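Local coordinates for protein probable acetyltransferase (PDB 3EXN) that binds acetyl-coenzyme A and, as a member of the GCN5-related N-acetyltransferase family, probably transfers the acetyl group to an as yet unassigned acceptor, at residues L110-A114 with Y156-L160. Numbering follows the deposited sequence. Where two conformers were deposited one is given.
Sequences LERFA and YVRPL
Set residues 110-114 as one turn of regular alpha-helix, closed by Ala114 N to Leu110 O at 2.9 Å, and residues 156-159 as extended strand running into the C-terminal Leu160. The two axes come no nearer than 12.7 Å and cross at -57°, so side chains must span the gap; the shortest CA–CA approach is Ala114 to Leu160, 7.8 Å.

The polar link depends on a long side chain. Arg158 points its CB toward the helix and, with chi1 and chi2 both t and chi3 p, carries its guanidinium to Glu111, whose m, m side chain brings the carboxylate to meet it. Arg158 NH1 donates to Glu111 OE2 at 3.0 Å, a nearly straight hydrogen bond at the core of a salt bridge, while Arg158 NH2 adds a weak bond to Glu111 OE1 at 3.4 Å. NH1 also donates to Gln141 O, just after helix 132-140.

Van der Waals contacts fill in around it. Ala114 CB lies 3.7 Å from Arg158 NH2, at the guanidinium edge; Leu110 CG is 4.4 Å from that same nitrogen. Separately, Leu160 CD1 packs loosely against Ala114 O at 4.2 Å.

This surface bridge joins helix 105-115, whose N-terminal end and preceding loop carry the acetyl-CoA-binding Gly102, Gly104, Gly106 and Arg107, to strand 153-159, last in the chain and placed between strands 122-128 and 144-148 in the mixed sheet of the GNAT fold.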
loop_
_atom_site.group_PDB
_atom_site.type_symbol
_atom_site.label_atom_id
_atom_site.label_comp_id
_atom_site.label_asym_id
_atom_site.label_seq_id
_atom_site.Cartn_x
_atom_site.Cartn_y
_atom_site.Cartn_z
ATOM N N LEU A 110 -8.317 -0.962 -1.955
ATOM C CA LEU A 110 -8.254 0.340 -2.598
ATOM C C LEU A 110 -9.604 1.062 -2.547
ATOM O O LEU A 110 -9.671 2.299 -2.262
ATOM C CB LEU A 110 -7.826 0.160 -4.049
ATOM C CG LEU A 110 -7.298 1.336 -4.815
ATOM C CD1 LEU A 110 -6.175 2.034 -4.022
ATOM C CD2 LEU A 110 -6.804 0.785 -6.172
ATOM N N GLU A 111 -10.678 0.312 -2.781
ATOM C CA GLU A 111 -12.005 0.927 -2.817
ATOM C C GLU A 111 -12.431 1.294 -1.385
ATOM O O GLU A 111 -13.030 2.353 -1.178
ATOM C CB GLU A 111 -13.031 0.051 -3.579
ATOM C CG GLU A 111 -12.714 -0.149 -5.138
ATOM C CD GLU A 111 -12.127 1.127 -5.874
ATOM O OE1 GLU A 111 -12.525 2.268 -5.561
ATOM O OE2 GLU A 111 -11.261 0.990 -6.786
ATOM N N ARG A 112 -12.106 0.449 -0.409
ATOM C CA ARG A 112 -12.447 0.780 0.981
ATOM C C ARG A 112 -11.668 2.016 1.454
ATOM O O ARG A 112 -12.228 2.866 2.206
ATOM C CB ARG A 112 -12.225 -0.383 1.929
ATOM C CG ARG A 112 -13.273 -1.464 1.751
ATOM C CD ARG A 112 -13.343 -2.423 2.885
ATOM N NE ARG A 112 -14.154 -3.561 2.489
ATOM C CZ ARG A 112 -15.488 -3.568 2.456
ATOM N NH1 ARG A 112 -16.192 -2.497 2.842
ATOM N NH2 ARG A 112 -16.129 -4.658 2.055
ATOM N N PHE A 113 -10.412 2.139 1.014
ATOM C CA PHE A 113 -9.577 3.288 1.426
ATOM C C PHE A 113 -10.100 4.557 0.736
ATOM O O PHE A 113 -10.326 5.579 1.388
ATOM C CB PHE A 113 -8.108 3.005 1.115
ATOM C CG PHE A 113 -7.214 4.204 1.289
ATOM C CD1 PHE A 113 -7.080 4.802 2.542
ATOM C CD2 PHE A 113 -6.570 4.767 0.200
ATOM C CE1 PHE A 113 -6.291 5.952 2.716
ATOM C CE2 PHE A 113 -5.750 5.938 0.365
ATOM C CZ PHE A 113 -5.614 6.502 1.583
ATOM N N ALA A 114 -10.370 4.482 -0.559
ATOM C CA ALA A 114 -10.815 5.685 -1.292
ATOM C C ALA A 114 -12.185 6.186 -0.786
ATOM O O ALA A 114 -12.480 7.399 -0.804
ATOM C CB ALA A 114 -10.862 5.392 -2.785
ATOM N N TYR A 156 1.076 7.666 -11.395
ATOM C CA TYR A 156 -0.305 7.490 -11.906
ATOM C C TYR A 156 -1.296 8.263 -11.020
ATOM O O TYR A 156 -1.015 8.522 -9.851
ATOM C CB TYR A 156 -0.668 6.010 -11.853
ATOM C CG TYR A 156 0.182 5.141 -12.721
ATOM C CD1 TYR A 156 -0.221 4.785 -14.010
ATOM C CD2 TYR A 156 1.408 4.639 -12.242
ATOM C CE1 TYR A 156 0.586 3.982 -14.831
ATOM C CE2 TYR A 156 2.218 3.848 -13.055
ATOM C CZ TYR A 156 1.803 3.531 -14.360
ATOM O OH TYR A 156 2.587 2.722 -15.168
ATOM N N VAL A 157 -2.495 8.567 -11.547
ATOM C CA VAL A 157 -3.502 9.332 -10.797
ATOM C C VAL A 157 -4.946 8.931 -11.146
ATOM O O VAL A 157 -5.258 8.589 -12.309
ATOM C CB VAL A 157 -3.358 10.867 -11.008
ATOM C CG1 VAL A 157 -3.715 11.286 -12.455
ATOM C CG2 VAL A 157 -4.168 11.631 -9.949
ATOM N N ARG A 158 -5.815 9.011 -10.133
ATOM C CA ARG A 158 -7.275 8.822 -10.323
ATOM C C ARG A 158 -8.076 9.892 -9.601
ATOM O O ARG A 158 -7.954 10.058 -8.392
ATOM C CB ARG A 158 -7.698 7.456 -9.790
ATOM C CG ARG A 158 -9.178 7.110 -10.094
ATOM C CD ARG A 158 -9.509 5.707 -9.695
ATOM N NE ARG A 158 -9.689 5.586 -8.256
ATOM C CZ ARG A 158 -9.956 4.448 -7.610
ATOM N NH1 ARG A 158 -10.088 3.285 -8.265
ATOM N NH2 ARG A 158 -10.090 4.469 -6.283
ATOM N N PRO A 159 -8.968 10.604 -10.327
ATOM C CA PRO A 159 -9.754 11.608 -9.622
ATOM C C PRO A 159 -10.733 10.960 -8.664
ATOM O O PRO A 159 -11.174 9.834 -8.907
ATOM C CB PRO A 159 -10.528 12.311 -10.754
ATOM C CG PRO A 159 -10.733 11.221 -11.757
ATOM C CD PRO A 159 -9.451 10.401 -11.706
ATOM N N LEU A 160 -11.022 11.653 -7.567
ATOM C CA LEU A 160 -12.054 11.218 -6.628
ATOM C C LEU A 160 -13.266 12.118 -6.843
ATOM O O LEU A 160 -14.369 11.750 -6.479
ATOM C CB LEU A 160 -11.587 11.282 -5.158
ATOM C CG LEU A 160 -10.335 10.503 -4.722
ATOM C CD1 LEU A 160 -10.444 10.197 -3.227
ATOM C CD2 LEU A 160 -10.119 9.202 -5.508
ATOM O OXT LEU A 160 -13.170 13.210 -7.407
#